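Local coordinates for protein rhodopsin (Todarodes pacificus, PDB 2Z73) that absorbs light through bound retinal and, as its chromophore isomerises, activates Gq-type G-protein signalling to phospholipase C in squid vision, at residues P15-H20 / F103-C108; E180-N185 / A296-V301. One frame throughout, in Å; residues are numbered along the deposited sequence.

In the fold
From the N terminus, the extracellular tail first reaches 15-20, which interaction 1 fastens to the start of helix 104-138, closing a loop that takes in the first two transmembrane helices. The chain then runs through the third and fourth helices to the hairpin of strands 177-179 and 186-188, whose connecting loop 180-185 meets the seventh transmembrane helix at 296-301 in interaction 2. The two loops follow one another in series and neither encloses nor crosses the other. Their centres lie about 15 Å apart, and they touch where Val19 CG2 packs on Leu183 CD1. Together they tie the tail, the extracellular loop and the helix ends into a layer near the retinal.

Interaction 1 (P15-H20 / F103-C108); sequences PSIVVH and FGFAAC
Apolar packing assisted by one water joins the extracellular tail at Ser16 and Ile17 to the first turn of helix 104-138, on the extracellular side of the receptor. Most of the packing is carried by Ile17, whose two branches divide the work. CG1, held anti to the carbonyl carbon (chi1 -55°), brings its methylene to 3.4 Å from Phe105 CD2, and the two side chains cross obliquely. Beyond it, Ile17 CD1 reaches Cys108 CB at 3.6 Å and lies near the sulfur, while the other branch, CG2, rests 3.9 Å from Phe105 CE2. An alanine at Ile17 would probably open a gap beside the Phe105 ring and leave the Cys108 side chain without this apolar neighbour.

Ser16 sets its CB against the glycine, 3.6 Å from Gly104 CA. The Ser16 hydroxyl and Gly104 N share a water, 2.9 Å from Ser16 OG and accepting from Gly104 N at 2.6 Å, so this backbone N-H is satisfied through solvent. Ile17 also touches Thr178 and Leu179 of strand 177-179, and the Phe105 ring forms a cation-pi pair with Lys109. Cys108 is disulfide-bonded to Cys186, so the tail packs directly against the bridge joining the third transmembrane helix to the second extracellular loop, a hallmark of rhodopsin-family receptors.

Interaction 2 (E180-N185 / A296-V301); sequences EGVLCN and AAQLPV
Gln298 OE1 is the polar atom on which this contact turns, gripped by a backbone N-H and a water. Val182 N donates to it at 2.9 Å, nearly straight, in the plane of the carbonyl. Water 2 donates to the same Gln298 OE1 at 3.1 Å, gives its other hydrogen to Asn185 OD1 and accepts from Cys184 N, thereby pinning the loop backbone to both side-chain amides.

Gln298 leaves the helix with CG anti to the backbone N (chi1 -150°) and then bends at chi2, which brings CD round toward Val182. The nitrogen of the same amide is fixed as well: NE2 donates to Asn185 OD1 at 3.1 Å, the acceptor lying close to the Gln298 amide plane, although the donor is tilted 28° from the Asn185 carbonyl plane. The two amides slide past each other with planes 88° apart. With both its oxygen and its nitrogen engaged, the flip of the Gln298 amide is set. The Val182 side chain crosses that of Gln298 at about a right angle, with Val182 CG2 3.6 Å from Gln298 CD.

Asn185 ND2 passes the chain of bonds on, donating at 3.2 Å to the anti lone pair of Glu180 OE2. That oxygen also meets Val301 CG2 tip to tip, at 3.4 Å, while Glu180 OE1 is hydrogen-bonded to the hydroxyls of Tyr277 and Tyr190. Both carboxylate oxygens thus have hydrogen-bond partners.

Gly181 occupies the second position of a type II' turn from Glu180 to Leu183, where a side chain would run into Gln298 OE1. Val301 touches retinal as wall from the seventh helix; Asn185 touches it from the hairpin, which forms part of the extracellular lid over the opsin chromophore pocket.

Interaction 1 (P15-H20 / F103-C108)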
# COMPACT_ATOMS: atom_id res chain seq x y z
N PRO A 15 -23.89 -21.75 7.69
CA PRO A 15 -25.24 -21.33 8.05
C PRO A 15 -25.50 -19.83 7.94
O PRO A 15 -26.65 -19.40 7.92
CB PRO A 15 -25.38 -21.84 9.48
CG PRO A 15 -23.99 -21.71 10.00
CD PRO A 15 -23.18 -22.28 8.86
N SER A 16 -24.43 -19.04 7.86
CA SER A 16 -24.54 -17.58 7.79
C SER A 16 -24.39 -17.00 6.40
O SER A 16 -25.01 -15.99 6.07
CB SER A 16 -23.46 -16.93 8.67
OG SER A 16 -23.46 -17.43 9.99
N ILE A 17 -23.56 -17.64 5.58
CA ILE A 17 -23.26 -17.16 4.24
C ILE A 17 -23.49 -18.25 3.19
O ILE A 17 -23.09 -19.39 3.38
CB ILE A 17 -21.78 -16.70 4.22
CG1 ILE A 17 -21.57 -15.67 5.34
CG2 ILE A 17 -21.40 -16.15 2.83
CD1 ILE A 17 -20.13 -15.39 5.68
N VAL A 18 -24.14 -17.89 2.08
CA VAL A 18 -24.39 -18.87 1.03
C VAL A 18 -23.18 -18.95 0.13
O VAL A 18 -22.92 -18.04 -0.63
CB VAL A 18 -25.61 -18.48 0.14
CG1 VAL A 18 -25.77 -19.48 -0.99
CG2 VAL A 18 -26.88 -18.42 0.98
N VAL A 19 -22.44 -20.06 0.23
CA VAL A 19 -21.26 -20.29 -0.59
C VAL A 19 -21.60 -20.50 -2.06
O VAL A 19 -22.45 -21.32 -2.39
CB VAL A 19 -20.52 -21.54 -0.11
CG1 VAL A 19 -19.44 -21.93 -1.12
CG2 VAL A 19 -19.93 -21.29 1.28
N HIS A 20 -20.95 -19.77 -2.95
CA HIS A 20 -21.20 -19.91 -4.37
C HIS A 20 -20.94 -21.34 -4.78
O HIS A 20 -19.96 -21.94 -4.34
CB HIS A 20 -20.30 -19.00 -5.19
CG HIS A 20 -20.66 -18.94 -6.64
ND1 HIS A 20 -20.47 -20.01 -7.49
CD2 HIS A 20 -21.21 -17.96 -7.38
CE1 HIS A 20 -20.90 -19.68 -8.69
NE2 HIS A 20 -21.36 -18.44 -8.66
N PHE A 103 -18.03 -16.10 11.89
CA PHE A 103 -18.38 -14.76 12.34
C PHE A 103 -19.58 -14.09 11.70
O PHE A 103 -19.82 -12.91 11.93
CB PHE A 103 -17.14 -13.86 12.24
CG PHE A 103 -15.96 -14.37 13.01
CD1 PHE A 103 -15.94 -14.30 14.41
CD2 PHE A 103 -14.89 -14.97 12.35
CE1 PHE A 103 -14.87 -14.84 15.13
CE2 PHE A 103 -13.82 -15.51 13.07
CZ PHE A 103 -13.80 -15.44 14.45
N GLY A 104 -20.34 -14.85 10.92
CA GLY A 104 -21.53 -14.30 10.30
C GLY A 104 -21.32 -13.47 9.05
O GLY A 104 -20.23 -13.02 8.76
N PHE A 105 -22.41 -13.25 8.33
CA PHE A 105 -22.40 -12.48 7.09
C PHE A 105 -21.99 -11.03 7.26
O PHE A 105 -21.21 -10.51 6.47
CB PHE A 105 -23.78 -12.55 6.42
CG PHE A 105 -23.73 -12.41 4.92
CD1 PHE A 105 -24.88 -12.08 4.21
CD2 PHE A 105 -22.55 -12.60 4.22
CE1 PHE A 105 -24.84 -11.93 2.83
CE2 PHE A 105 -22.51 -12.46 2.84
CZ PHE A 105 -23.66 -12.12 2.15
N ALA A 106 -22.51 -10.37 8.28
CA ALA A 106 -22.18 -8.96 8.54
C ALA A 106 -20.67 -8.77 8.69
O ALA A 106 -20.10 -7.82 8.16
CB ALA A 106 -22.89 -8.48 9.80
N ALA A 107 -20.03 -9.68 9.42
CA ALA A 107 -18.60 -9.59 9.61
C ALA A 107 -17.90 -9.77 8.26
O ALA A 107 -16.96 -9.05 7.94
CB ALA A 107 -18.13 -10.65 10.60
N CYS A 108 -18.37 -10.72 7.48
CA CYS A 108 -17.82 -11.00 6.15
C CYS A 108 -17.84 -9.74 5.31
O CYS A 108 -16.84 -9.38 4.69
CB CYS A 108 -18.66 -12.10 5.48
SG CYS A 108 -18.21 -12.66 3.80
O HOH W 1 -20.58 -17.40 10.38

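Interaction 2 (E180-N185 / A296-V301)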
# COMPACT_ATOMS: atom_id res chain seq x y z
N GLU A 180 -14.50 -16.96 -0.33
CA GLU A 180 -13.77 -17.38 -1.52
C GLU A 180 -12.84 -18.53 -1.13
O GLU A 180 -12.76 -18.89 0.04
CB GLU A 180 -12.95 -16.21 -2.10
CG GLU A 180 -11.67 -15.86 -1.34
CD GLU A 180 -10.92 -14.72 -1.99
OE1 GLU A 180 -10.93 -14.65 -3.23
OE2 GLU A 180 -10.30 -13.90 -1.26
N GLY A 181 -12.17 -19.10 -2.12
CA GLY A 181 -11.24 -20.19 -1.87
C GLY A 181 -11.67 -21.22 -0.85
O GLY A 181 -12.69 -21.89 -1.01
N VAL A 182 -10.88 -21.38 0.21
CA VAL A 182 -11.19 -22.36 1.24
C VAL A 182 -12.30 -21.90 2.17
O VAL A 182 -12.61 -22.57 3.16
CB VAL A 182 -9.95 -22.71 2.06
CG1 VAL A 182 -8.92 -23.40 1.18
CG2 VAL A 182 -9.37 -21.45 2.67
N LEU A 183 -12.89 -20.74 1.86
CA LEU A 183 -14.00 -20.22 2.63
C LEU A 183 -13.70 -19.78 4.07
O LEU A 183 -14.50 -20.01 4.96
CB LEU A 183 -15.10 -21.27 2.65
CG LEU A 183 -15.35 -21.87 1.27
CD1 LEU A 183 -16.45 -22.93 1.35
CD2 LEU A 183 -15.75 -20.76 0.30
N CYS A 184 -12.54 -19.17 4.30
CA CYS A 184 -12.18 -18.72 5.64
C CYS A 184 -11.79 -17.26 5.67
O CYS A 184 -11.15 -16.78 6.60
CB CYS A 184 -11.08 -19.58 6.24
SG CYS A 184 -11.70 -21.17 6.79
N ASN A 185 -12.15 -16.56 4.61
CA ASN A 185 -11.91 -15.13 4.54
C ASN A 185 -12.89 -14.65 3.49
O ASN A 185 -13.47 -15.46 2.76
CB ASN A 185 -10.45 -14.79 4.19
CG ASN A 185 -10.13 -14.98 2.73
OD1 ASN A 185 -9.70 -16.06 2.31
ND2 ASN A 185 -10.33 -13.93 1.93
N ALA A 296 -5.81 -21.83 -6.48
CA ALA A 296 -5.65 -20.83 -7.53
C ALA A 296 -6.01 -19.46 -7.00
O ALA A 296 -5.39 -18.45 -7.35
CB ALA A 296 -6.53 -21.18 -8.72
N ALA A 297 -7.03 -19.42 -6.14
CA ALA A 297 -7.48 -18.17 -5.56
C ALA A 297 -6.80 -17.94 -4.21
O ALA A 297 -6.17 -16.90 -4.00
CB ALA A 297 -9.00 -18.19 -5.39
N GLN A 298 -6.87 -18.92 -3.32
CA GLN A 298 -6.27 -18.77 -2.00
C GLN A 298 -4.81 -18.29 -1.95
O GLN A 298 -4.54 -17.20 -1.46
CB GLN A 298 -6.40 -20.07 -1.20
CG GLN A 298 -6.48 -19.83 0.30
CD GLN A 298 -7.66 -18.95 0.68
OE1 GLN A 298 -8.81 -19.34 0.50
NE2 GLN A 298 -7.38 -17.75 1.19
N LEU A 299 -3.88 -19.09 -2.45
CA LEU A 299 -2.46 -18.74 -2.43
C LEU A 299 -2.14 -17.34 -2.94
O LEU A 299 -1.29 -16.65 -2.38
CB LEU A 299 -1.64 -19.78 -3.19
CG LEU A 299 -1.08 -20.93 -2.34
CD1 LEU A 299 -2.20 -21.64 -1.60
CD2 LEU A 299 -0.34 -21.90 -3.25
N PRO A 300 -2.79 -16.91 -4.03
CA PRO A 300 -2.51 -15.56 -4.54
C PRO A 300 -3.15 -14.46 -3.69
O PRO A 300 -2.68 -13.32 -3.70
CB PRO A 300 -3.08 -15.60 -5.95
CG PRO A 300 -2.90 -17.02 -6.32
CD PRO A 300 -3.39 -17.73 -5.09
N VAL A 301 -4.21 -14.79 -2.95
CA VAL A 301 -4.84 -13.78 -2.09
C VAL A 301 -3.98 -13.56 -0.84
O VAL A 301 -3.89 -12.44 -0.34
CB VAL A 301 -6.29 -14.16 -1.66
CG1 VAL A 301 -6.25 -15.16 -0.52
CG2 VAL A 301 -7.06 -12.92 -1.23
O HOH W 2 -10.43 -18.35 2.89